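Local atomic coordinates of alpha-11 giardin (PDB entry 2II2), a protein that binds calcium as a member of the annexin family and probably takes part in parasite attachment and cytoskeletal organisation in Giardia. Residues A[11-16]-A[23-28]; A[36-41]-A[73-78]; A[238-243]-A[258-263]. One frame throughout, in Å; residues are numbered along the deposited sequence.

Interaction 1 (A[11-16]-A[23-28])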
loop_
_atom_site.group_PDB
_atom_site.type_symbol
_atom_site.label_atom_id
_atom_site.label_comp_id
_atom_site.label_asym_id
_atom_site.label_seq_id
_atom_site.Cartn_x
_atom_site.Cartn_y
_atom_site.Cartn_z
ATOM N N PRO A 11 -21.432 -23.350 0.364
ATOM C CA PRO A 11 -20.856 -24.677 0.117
ATOM C C PRO A 11 -19.894 -24.709 -1.082
ATOM O O PRO A 11 -18.934 -25.481 -1.100
ATOM C CB PRO A 11 -22.098 -25.574 -0.114
ATOM C CG PRO A 11 -23.209 -24.673 -0.321
ATOM C CD PRO A 11 -22.906 -23.356 0.304
ATOM N N GLU A 12 -20.175 -23.886 -2.087
ATOM C CA GLU A 12 -19.313 -23.798 -3.272
ATOM C C GLU A 12 -17.882 -23.420 -2.887
ATOM O O GLU A 12 -16.916 -24.106 -3.268
ATOM C CB GLU A 12 -19.890 -22.787 -4.266
ATOM C CG GLU A 12 -19.081 -22.618 -5.548
ATOM C CD GLU A 12 -19.621 -21.540 -6.460
ATOM O OE1 GLU A 12 -20.484 -20.733 -6.050
ATOM O OE2 GLU A 12 -19.148 -21.489 -7.614
ATOM N N VAL A 13 -17.743 -22.345 -2.125
ATOM C CA VAL A 13 -16.403 -21.925 -1.750
ATOM C C VAL A 13 -15.760 -22.821 -0.680
ATOM O O VAL A 13 -14.550 -22.982 -0.660
ATOM C CB VAL A 13 -16.313 -20.431 -1.351
ATOM C CG1 VAL A 13 -17.024 -20.144 -0.003
ATOM C CG2 VAL A 13 -14.870 -19.955 -1.321
ATOM N N LYS A 14 -16.583 -23.429 0.183
ATOM C CA LYS A 14 -16.023 -24.349 1.162
ATOM C C LYS A 14 -15.340 -25.494 0.419
ATOM O O LYS A 14 -14.227 -25.910 0.762
ATOM C CB LYS A 14 -17.108 -24.848 2.121
ATOM C CG LYS A 14 -16.580 -25.716 3.239
ATOM C CD LYS A 14 -17.684 -26.004 4.248
ATOM C CE LYS A 14 -17.213 -26.742 5.484
ATOM N NZ LYS A 14 -16.936 -28.187 5.203
ATOM N N ALA A 15 -16.002 -25.979 -0.640
ATOM C CA ALA A 15 -15.438 -27.064 -1.427
ATOM C C ALA A 15 -14.173 -26.648 -2.195
ATOM O O ALA A 15 -13.212 -27.433 -2.313
ATOM C CB ALA A 15 -16.480 -27.626 -2.378
ATOM N N ILE A 16 -14.190 -25.439 -2.757
ATOM C CA ILE A 16 -13.000 -24.898 -3.434
ATOM C C ILE A 16 -11.808 -24.873 -2.473
ATOM O O ILE A 16 -10.695 -25.282 -2.823
ATOM C CB ILE A 16 -13.293 -23.480 -3.954
ATOM C CG1 ILE A 16 -14.204 -23.537 -5.183
ATOM C CG2 ILE A 16 -12.018 -22.740 -4.314
ATOM C CD1 ILE A 16 -14.757 -22.189 -5.611
ATOM N N GLU A 23 -6.993 -21.777 -8.460
ATOM C CA GLU A 23 -7.509 -21.246 -9.716
ATOM C C GLU A 23 -8.987 -20.882 -9.572
ATOM O O GLU A 23 -9.403 -19.769 -9.898
ATOM C CB GLU A 23 -7.313 -22.263 -10.851
ATOM C CG GLU A 23 -5.863 -22.498 -11.248
ATOM C CD GLU A 23 -5.683 -23.597 -12.294
ATOM O OE1 GLU A 23 -6.556 -24.482 -12.406
ATOM O OE2 GLU A 23 -4.655 -23.576 -13.007
ATOM N N GLU A 24 -9.782 -21.820 -9.058
ATOM C CA GLU A 24 -11.197 -21.574 -8.890
ATOM C C GLU A 24 -11.486 -20.543 -7.797
ATOM O O GLU A 24 -12.513 -19.858 -7.848
ATOM C CB GLU A 24 -11.954 -22.873 -8.644
ATOM C CG GLU A 24 -13.373 -22.701 -9.084
ATOM C CD GLU A 24 -14.176 -23.972 -9.096
ATOM O OE1 GLU A 24 -13.595 -25.095 -9.039
ATOM O OE2 GLU A 24 -15.411 -23.825 -9.153
ATOM N N LEU A 25 -10.608 -20.432 -6.800
ATOM C CA LEU A 25 -10.813 -19.412 -5.788
ATOM C C LEU A 25 -10.749 -18.019 -6.397
ATOM O O LEU A 25 -11.490 -17.115 -5.985
ATOM C CB LEU A 25 -9.839 -19.584 -4.630
ATOM C CG LEU A 25 -9.975 -18.592 -3.476
ATOM C CD1 LEU A 25 -11.357 -18.693 -2.829
ATOM C CD2 LEU A 25 -8.883 -18.781 -2.451
ATOM N N VAL A 26 -9.866 -17.849 -7.373
ATOM C CA VAL A 26 -9.785 -16.554 -8.063
ATOM C C VAL A 26 -11.095 -16.200 -8.767
ATOM O O VAL A 26 -11.629 -15.105 -8.596
ATOM C CB VAL A 26 -8.624 -16.527 -9.066
ATOM C CG1 VAL A 26 -8.598 -15.275 -9.908
ATOM C CG2 VAL A 26 -7.279 -16.669 -8.344
ATOM N N THR A 27 -11.603 -17.132 -9.558
ATOM C CA THR A 27 -12.828 -16.854 -10.297
ATOM C C THR A 27 -14.025 -16.685 -9.359
ATOM O O THR A 27 -14.898 -15.841 -9.598
ATOM C CB THR A 27 -13.076 -17.919 -11.371
ATOM O OG1 THR A 27 -13.242 -19.189 -10.753
ATOM C CG2 THR A 27 -11.911 -17.976 -12.314
ATOM N N PHE A 28 -14.078 -17.487 -8.296
ATOM C CA PHE A 28 -15.128 -17.315 -7.297
ATOM C C PHE A 28 -15.115 -15.908 -6.681
ATOM O O PHE A 28 -16.148 -15.236 -6.534
ATOM C CB PHE A 28 -15.017 -18.384 -6.200
ATOM C CG PHE A 28 -16.045 -18.222 -5.113
ATOM C CD1 PHE A 28 -17.310 -18.805 -5.230
ATOM C CD2 PHE A 28 -15.773 -17.464 -3.996
ATOM C CE1 PHE A 28 -18.257 -18.639 -4.230
ATOM C CE2 PHE A 28 -16.713 -17.267 -3.005
ATOM C CZ PHE A 28 -17.960 -17.862 -3.128
HETATM O O HOH W 1 -16.618 -21.509 -8.340
#
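Phe28 meets Val13 face-on in an antiparallel helical hairpin made of helices 9-18 and 22-29, the first two helices of this all-helical annexin. The local axes run at 152° to each other and approach to 9.9 Å, a separation bridged by Val13, Ile16, Leu25 and Phe28. Val13 CB lies over one face of the Phe28 ring, displaced toward its rim, in a CH-pi contact of 3.7 Å to the ring centroid. The same ring uses its edge differently. Glu12 OE1 lies in the ring plane 3.6 Å from Phe28 CE1, where the slightly positive ring hydrogens probably suit a carboxylate, and the two planes stand 84° apart. Glu12 gets there by extension, with CG anti to the backbone N (chi1 -180°) and the chain straight beyond it.

Ile16 fills the other part of the interface with two branches. Its CD1 lies against the aliphatic stem of Glu24, 3.8 Å from Glu24 CG, and also touches Phe28 CB. The CG2 branch packs 3.8 Å from CB of Leu25.

Residues of neighbouring helices surround this arrangement. Phe44 of helix 34-48 and Phe52 of helix 52-59 both touch Val13, and Trp32 meets the Phe28 ring. The side chain of Leu25 comes within about 4 Å of that of Ile60, a calcium-binding residue in a calcium-bound structure of the protein, although no calcium is bound here. At the polar margin the like charges of Glu12 and Glu24 are probably eased by Arg31, which forms a salt bridge with Glu12 OE2, and by a shared water. Between the carboxylates, this water donates to both, at 2.6 Å to Glu12 OE2 and 2.7 Å to Glu24 OE2.

Interaction 2 (A[36-41]-A[73-78]). With SO4 (sulfate ion), chain B.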
loop_
_atom_site.group_PDB
_atom_site.type_symbol
_atom_site.label_atom_id
_atom_site.label_comp_id
_atom_site.label_asym_id
_atom_site.label_seq_id
_atom_site.Cartn_x
_atom_site.Cartn_y
_atom_site.Cartn_z
ATOM N N GLU A 36 -20.664 -7.231 -0.644
ATOM C CA GLU A 36 -21.017 -8.647 -0.737
ATOM C C GLU A 36 -19.976 -9.551 -0.086
ATOM O O GLU A 36 -20.345 -10.558 0.528
ATOM C CB GLU A 36 -21.262 -9.059 -2.196
ATOM C CG GLU A 36 -22.508 -8.420 -2.810
ATOM C CD GLU A 36 -22.578 -8.571 -4.311
ATOM O OE1 GLU A 36 -21.542 -8.762 -4.959
ATOM O OE2 GLU A 36 -23.694 -8.450 -4.869
ATOM N N ARG A 37 -18.689 -9.214 -0.212
ATOM C CA ARG A 37 -17.686 -10.073 0.424
ATOM C C ARG A 37 -17.905 -10.105 1.927
ATOM O O ARG A 37 -17.776 -11.159 2.557
ATOM C CB ARG A 37 -16.253 -9.637 0.107
ATOM C CG ARG A 37 -15.868 -9.874 -1.324
ATOM C CD ARG A 37 -14.403 -9.672 -1.551
ATOM N NE ARG A 37 -13.921 -8.306 -1.351
ATOM C CZ ARG A 37 -13.996 -7.314 -2.241
ATOM N NH1 ARG A 37 -14.603 -7.490 -3.413
ATOM N NH2 ARG A 37 -13.469 -6.127 -1.958
ATOM N N LYS A 38 -18.247 -8.953 2.496
ATOM C CA LYS A 38 -18.447 -8.857 3.944
ATOM C C LYS A 38 -19.667 -9.690 4.360
ATOM O O LYS A 38 -19.622 -10.493 5.311
ATOM C CB LYS A 38 -18.628 -7.387 4.349
ATOM C CG LYS A 38 -18.726 -7.133 5.860
ATOM C CD LYS A 38 -19.003 -5.641 6.147
ATOM C CE LYS A 38 -19.013 -5.369 7.646
ATOM N NZ LYS A 38 -19.232 -3.937 7.937
ATOM N N GLU A 39 -20.759 -9.516 3.625
ATOM C CA GLU A 39 -21.976 -10.313 3.887
ATOM C C GLU A 39 -21.734 -11.811 3.734
ATOM O O GLU A 39 -22.208 -12.614 4.541
ATOM C CB GLU A 39 -23.123 -9.879 2.974
ATOM C CG GLU A 39 -23.683 -8.511 3.336
ATOM C CD GLU A 39 -24.875 -8.076 2.486
ATOM O OE1 GLU A 39 -25.086 -8.592 1.356
ATOM O OE2 GLU A 39 -25.625 -7.197 2.962
ATOM N N LEU A 40 -20.997 -12.191 2.695
ATOM C CA LEU A 40 -20.712 -13.587 2.449
ATOM C C LEU A 40 -19.902 -14.162 3.616
ATOM O O LEU A 40 -20.194 -15.256 4.093
ATOM C CB LEU A 40 -19.983 -13.734 1.126
ATOM C CG LEU A 40 -19.754 -15.148 0.613
ATOM C CD1 LEU A 40 -19.653 -15.090 -0.909
ATOM C CD2 LEU A 40 -18.480 -15.765 1.190
ATOM N N ARG A 41 -18.893 -13.435 4.089
ATOM C CA ARG A 41 -18.112 -13.964 5.226
ATOM C C ARG A 41 -18.991 -14.161 6.460
ATOM O O ARG A 41 -18.862 -15.139 7.185
ATOM C CB ARG A 41 -16.908 -13.057 5.558
ATOM C CG ARG A 41 -15.869 -13.024 4.478
ATOM C CD ARG A 41 -14.630 -12.323 4.936
ATOM N NE ARG A 41 -14.819 -10.903 5.174
ATOM C CZ ARG A 41 -14.636 -10.286 6.338
ATOM N NH1 ARG A 41 -14.287 -10.954 7.430
ATOM N NH2 ARG A 41 -14.771 -8.977 6.396
ATOM N N TRP A 73 -10.027 -10.326 0.866
ATOM C CA TRP A 73 -11.321 -10.741 1.435
ATOM C C TRP A 73 -11.724 -10.015 2.717
ATOM O O TRP A 73 -12.879 -10.073 3.109
ATOM C CB TRP A 73 -11.323 -12.261 1.679
ATOM C CG TRP A 73 -11.776 -13.028 0.506
ATOM C CD1 TRP A 73 -11.024 -13.645 -0.453
ATOM C CD2 TRP A 73 -13.134 -13.249 0.151
ATOM N NE1 TRP A 73 -11.847 -14.253 -1.376
ATOM C CE2 TRP A 73 -13.148 -14.026 -1.029
ATOM C CE3 TRP A 73 -14.358 -12.888 0.734
ATOM C CZ2 TRP A 73 -14.337 -14.441 -1.653
ATOM C CZ3 TRP A 73 -15.548 -13.312 0.108
ATOM C CH2 TRP A 73 -15.521 -14.061 -1.074
ATOM N N ASP A 74 -10.758 -9.395 3.398
ATOM C CA ASP A 74 -11.052 -8.746 4.679
ATOM C C ASP A 74 -11.638 -7.346 4.459
ATOM O O ASP A 74 -11.600 -6.804 3.346
ATOM C CB ASP A 74 -9.739 -8.617 5.477
ATOM C CG ASP A 74 -9.951 -8.509 6.991
ATOM O OD1 ASP A 74 -11.109 -8.426 7.462
ATOM O OD2 ASP A 74 -8.916 -8.536 7.695
ATOM N N CYS A 75 -12.166 -6.758 5.533
ATOM C CA CYS A 75 -12.464 -5.320 5.545
ATOM C C CYS A 75 -11.157 -4.518 5.533
ATOM O O CYS A 75 -10.154 -4.926 6.146
ATOM C CB CYS A 75 -13.338 -4.955 6.742
ATOM S SG CYS A 75 -15.002 -5.638 6.569
ATOM N N ASN A 76 -11.163 -3.382 4.832
ATOM C CA ASN A 76 -9.928 -2.666 4.548
ATOM C C ASN A 76 -9.202 -2.198 5.820
ATOM O O ASN A 76 -7.973 -2.284 5.906
ATOM C CB ASN A 76 -10.259 -1.494 3.638
ATOM C CG ASN A 76 -9.045 -0.744 3.218
ATOM O OD1 ASN A 76 -8.720 0.314 3.776
ATOM N ND2 ASN A 76 -8.344 -1.283 2.233
ATOM N N ILE A 77 -9.953 -1.697 6.808
ATOM C CA ILE A 77 -9.295 -1.184 8.000
ATOM C C ILE A 77 -8.658 -2.332 8.796
ATOM O O ILE A 77 -7.551 -2.196 9.296
ATOM C CB ILE A 77 -10.240 -0.290 8.847
ATOM C CG1 ILE A 77 -10.632 0.989 8.083
ATOM C CG2 ILE A 77 -9.602 0.030 10.191
ATOM C CD1 ILE A 77 -9.447 1.902 7.671
ATOM N N SER A 78 -9.357 -3.463 8.902
ATOM C CA SER A 78 -8.810 -4.639 9.560
ATOM C C SER A 78 -7.531 -5.111 8.874
ATOM O O SER A 78 -6.535 -5.420 9.531
ATOM C CB SER A 78 -9.847 -5.767 9.568
ATOM O OG SER A 78 -9.295 -6.978 9.996
HETATM S S SO4 B . -14.921 -2.484 3.796
HETATM O O1 SO4 B . -15.410 -1.310 3.074
HETATM O O2 SO4 B . -15.871 -3.577 3.609
HETATM O O3 SO4 B . -13.577 -2.867 3.347
HETATM O O4 SO4 B . -14.874 -2.165 5.228
HETATM O O HOH W 2 -13.260 -6.913 1.042
HETATM O O HOH W 3 -15.096 -8.558 3.657
HETATM O O HOH W 4 -12.263 -9.417 9.670
#
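Asp74 OD1 draws three groups to itself, Arg41 among them. A water donates to it at 2.7 Å and also accepts weakly from Arg41 NH1, while the backbone N of Cys75 gives a weak, bent bond to OD1 (129° at the hydrogen). Arg41 NH2 adds a long salt bridge of 3.9 Å to OD1. Since that oxygen lies well out of the guanidinium plane, the pairing is probably electrostatic, without a directed hydrogen bond. The other carboxylate oxygen, OD2, accepts from Ser78 OG at 2.8 Å on its syn side, tilted out of the carboxylate plane, tying the aspartate to the start of the next helix.

A second water joins Arg41 NH2 to the carbonyl oxygen of Trp73. The indole packs against hydrocarbon here, while its NE1 donates to Thr29 OG1. Arg37 CD sits over one face, 4.1 Å from the centroid of the six-membered ring, and Leu40 CD2 approaches CZ3 of Trp73 to 4.0 Å. The Arg37 chain bends at chi3 (-65°), swinging NE off the ring to a water, 2.8 Å from NE, that lies close to Asp74 O; the guanidinium stands 88° to the indole and pairs with Asp265.

Cys75 is the N-cap of helix 76-89, and the backbone N of Asn76 donates to O3 of a sulfate, probably from the crystallisation liquor, at 2.9 Å, the kind of anion a helix N-terminus attracts. The contact joins helix 34-48 to the turn leading into helix 76-89, with Phe52, Ile53 and Leu56 of helix 52-59 packed against it and Ile77 reaching helix 106-120.

Interaction 3 (A[238-243]-A[258-263]). With SO4 (sulfate ion), chain C.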
loop_
_atom_site.group_PDB
_atom_site.type_symbol
_atom_site.label_atom_id
_atom_site.label_comp_id
_atom_site.label_asym_id
_atom_site.label_seq_id
_atom_site.Cartn_x
_atom_site.Cartn_y
_atom_site.Cartn_z
ATOM N N TYR A 238 2.798 4.092 -8.177
ATOM C CA TYR A 238 4.248 4.124 -7.919
ATOM C C TYR A 238 4.662 2.940 -7.043
ATOM O O TYR A 238 5.656 2.273 -7.332
ATOM C CB TYR A 238 4.630 5.463 -7.258
ATOM C CG TYR A 238 6.074 5.424 -6.831
ATOM C CD1 TYR A 238 7.097 5.732 -7.715
ATOM C CD2 TYR A 238 6.423 5.032 -5.542
ATOM C CE1 TYR A 238 8.414 5.630 -7.317
ATOM C CE2 TYR A 238 7.724 4.909 -5.136
ATOM C CZ TYR A 238 8.730 5.211 -6.006
ATOM O OH TYR A 238 10.030 5.077 -5.575
ATOM N N ALA A 239 3.907 2.678 -5.982
ATOM C CA ALA A 239 4.231 1.587 -5.083
ATOM C C ALA A 239 4.205 0.258 -5.841
ATOM O O ALA A 239 5.073 -0.610 -5.649
ATOM C CB ALA A 239 3.294 1.562 -3.915
ATOM N N PHE A 240 3.228 0.097 -6.721
ATOM C CA PHE A 240 3.110 -1.120 -7.511
ATOM C C PHE A 240 4.303 -1.273 -8.452
ATOM O O PHE A 240 4.887 -2.358 -8.576
ATOM C CB PHE A 240 1.748 -1.175 -8.255
ATOM C CG PHE A 240 1.416 -2.557 -8.733
ATOM C CD1 PHE A 240 0.825 -3.473 -7.871
ATOM C CD2 PHE A 240 1.738 -2.961 -10.015
ATOM C CE1 PHE A 240 0.575 -4.763 -8.261
ATOM C CE2 PHE A 240 1.464 -4.252 -10.435
ATOM C CZ PHE A 240 0.865 -5.162 -9.550
ATOM N N HIS A 241 4.676 -0.160 -9.096
ATOM C CA HIS A 241 5.885 -0.104 -9.932
ATOM C C HIS A 241 7.125 -0.533 -9.126
ATOM O O HIS A 241 7.946 -1.361 -9.560
ATOM C CB HIS A 241 6.090 1.319 -10.489
ATOM C CG HIS A 241 7.288 1.442 -11.387
ATOM N ND1 HIS A 241 7.419 0.716 -12.552
ATOM C CD2 HIS A 241 8.405 2.200 -11.294
ATOM C CE1 HIS A 241 8.562 1.021 -13.138
ATOM N NE2 HIS A 241 9.181 1.918 -12.392
ATOM N N SER A 242 7.231 0.027 -7.920
ATOM C CA SER A 242 8.363 -0.279 -7.065
ATOM C C SER A 242 8.446 -1.773 -6.739
ATOM O O SER A 242 9.549 -2.312 -6.568
ATOM C CB SER A 242 8.276 0.555 -5.796
ATOM O OG SER A 242 9.417 0.352 -4.999
ATOM N N ALA A 243 7.294 -2.436 -6.660
ATOM C CA ALA A 243 7.231 -3.885 -6.450
ATOM C C ALA A 243 7.642 -4.633 -7.714
ATOM O O ALA A 243 8.479 -5.549 -7.679
ATOM C CB ALA A 243 5.852 -4.294 -6.046
ATOM N N ARG A 258 0.336 -7.139 -1.098
ATOM C CA ARG A 258 -0.192 -6.177 -0.136
ATOM C C ARG A 258 -0.863 -4.977 -0.793
ATOM O O ARG A 258 -1.965 -4.584 -0.406
ATOM C CB ARG A 258 0.929 -5.729 0.782
ATOM C CG ARG A 258 0.518 -4.664 1.760
ATOM C CD ARG A 258 1.654 -4.202 2.665
ATOM N NE ARG A 258 2.758 -3.580 1.941
ATOM C CZ ARG A 258 3.978 -4.087 1.825
ATOM N NH1 ARG A 258 4.297 -5.296 2.303
ATOM N NH2 ARG A 258 4.887 -3.374 1.198
ATOM N N ILE A 259 -0.166 -4.385 -1.764
ATOM C CA ILE A 259 -0.683 -3.227 -2.478
ATOM C C ILE A 259 -2.012 -3.580 -3.148
ATOM O O ILE A 259 -2.985 -2.808 -3.081
ATOM C CB ILE A 259 0.359 -2.731 -3.482
ATOM C CG1 ILE A 259 1.595 -2.223 -2.751
ATOM C CG2 ILE A 259 -0.242 -1.662 -4.385
ATOM C CD1 ILE A 259 2.856 -2.198 -3.605
ATOM N N THR A 260 -2.061 -4.734 -3.810
ATOM C CA THR A 260 -3.300 -5.172 -4.438
ATOM C C THR A 260 -4.408 -5.393 -3.413
ATOM O O THR A 260 -5.521 -4.922 -3.578
ATOM C CB THR A 260 -3.035 -6.492 -5.206
ATOM O OG1 THR A 260 -2.060 -6.261 -6.230
ATOM C CG2 THR A 260 -4.276 -7.027 -5.834
ATOM N N GLY A 261 -4.103 -6.144 -2.354
ATOM C CA GLY A 261 -5.112 -6.448 -1.358
ATOM C C GLY A 261 -5.701 -5.207 -0.712
ATOM O O GLY A 261 -6.916 -5.123 -0.488
ATOM N N LEU A 262 -4.831 -4.261 -0.377
ATOM C CA LEU A 262 -5.292 -3.037 0.273
ATOM C C LEU A 262 -6.035 -2.033 -0.637
ATOM O O LEU A 262 -6.983 -1.366 -0.203
ATOM C CB LEU A 262 -4.140 -2.294 0.948
ATOM C CG LEU A 262 -3.436 -2.996 2.112
ATOM C CD1 LEU A 262 -2.252 -2.158 2.605
ATOM C CD2 LEU A 262 -4.448 -3.166 3.247
ATOM N N PHE A 263 -5.562 -1.911 -1.890
ATOM C CA PHE A 263 -5.945 -0.740 -2.671
ATOM C C PHE A 263 -6.685 -1.023 -3.966
ATOM O O PHE A 263 -7.068 -0.058 -4.645
ATOM C CB PHE A 263 -4.714 0.103 -2.957
ATOM C CG PHE A 263 -3.965 0.526 -1.726
ATOM C CD1 PHE A 263 -4.606 1.213 -0.698
ATOM C CD2 PHE A 263 -2.602 0.230 -1.588
ATOM C CE1 PHE A 263 -3.906 1.589 0.441
ATOM C CE2 PHE A 263 -1.900 0.629 -0.452
ATOM C CZ PHE A 263 -2.548 1.303 0.557
HETATM S S SO4 C . 11.160 5.511 -13.296
HETATM O O1 SO4 C . 12.601 5.599 -13.078
HETATM O O2 SO4 C . 10.912 4.740 -14.510
HETATM O O3 SO4 C . 10.531 4.847 -12.156
HETATM O O4 SO4 C . 10.596 6.850 -13.447
#
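Ile259 and Phe240 set the geometry of this interface, the isoleucine lying at the edge of the ring. Ile259 CG2 is near the ring plane, 4.1 Å from Phe240 CD1, and Thr260 OG1 joins it at the same rim, 3.6 Å from CE1 of Phe240. The same ring also meets Trp306 edge-to-face. The hydroxyl of Thr260 is itself engaged, by the carbonyl oxygen of Ala256 and the indole N-H of Trp306.

The other branch of the isoleucine reaches further. Chi1 (-65°) sets CG1 anti to the carbonyl carbon, and the extended chi2 (158°) then carries CD1 to the facing backbone, 3.4 Å from Ala239 O and 3.8 Å from Ala239 CB. Ala243 CB lies one turn on, a looser neighbour of the same methyl. Small residues here illustrate how one helix can admit a branched side chain from another.

This is an antiparallel helix pair of the annexin domain, buried near the centre of the all-helical fold and away from the calcium site; the local axes run at 156°, 10.3 Å apart. Around them, helix 298-306 packs on Phe240 and Thr260 through Cys302, Asp99 of helix 94-102 touches Ile259, and helix 216-230 lies against Tyr238.

How the interactions relate
Interactions 1 and 3 both join antiparallel helices through buried apolar side chains, but the centre of interaction 3 is about 5 Å from the centre of the chain and that of interaction 1 about 26 Å. Interaction 1 has a hydrated rim of carboxylates, whereas the touching residues of interaction 3 are all buried. Interaction 2 is only partly buried and combines apolar packing on one large indole with waters and a long salt bridge beside it. It shares a core with interaction 1: Phe28 CE2 packs 3.9 Å from CH2 of Trp73, and Phe28 CZ equally close to Leu40 CD1. Toward interaction 3, Asn76 ND2 comes within 2.8 Å of Leu262 O, while interactions 1 and 3 do not touch.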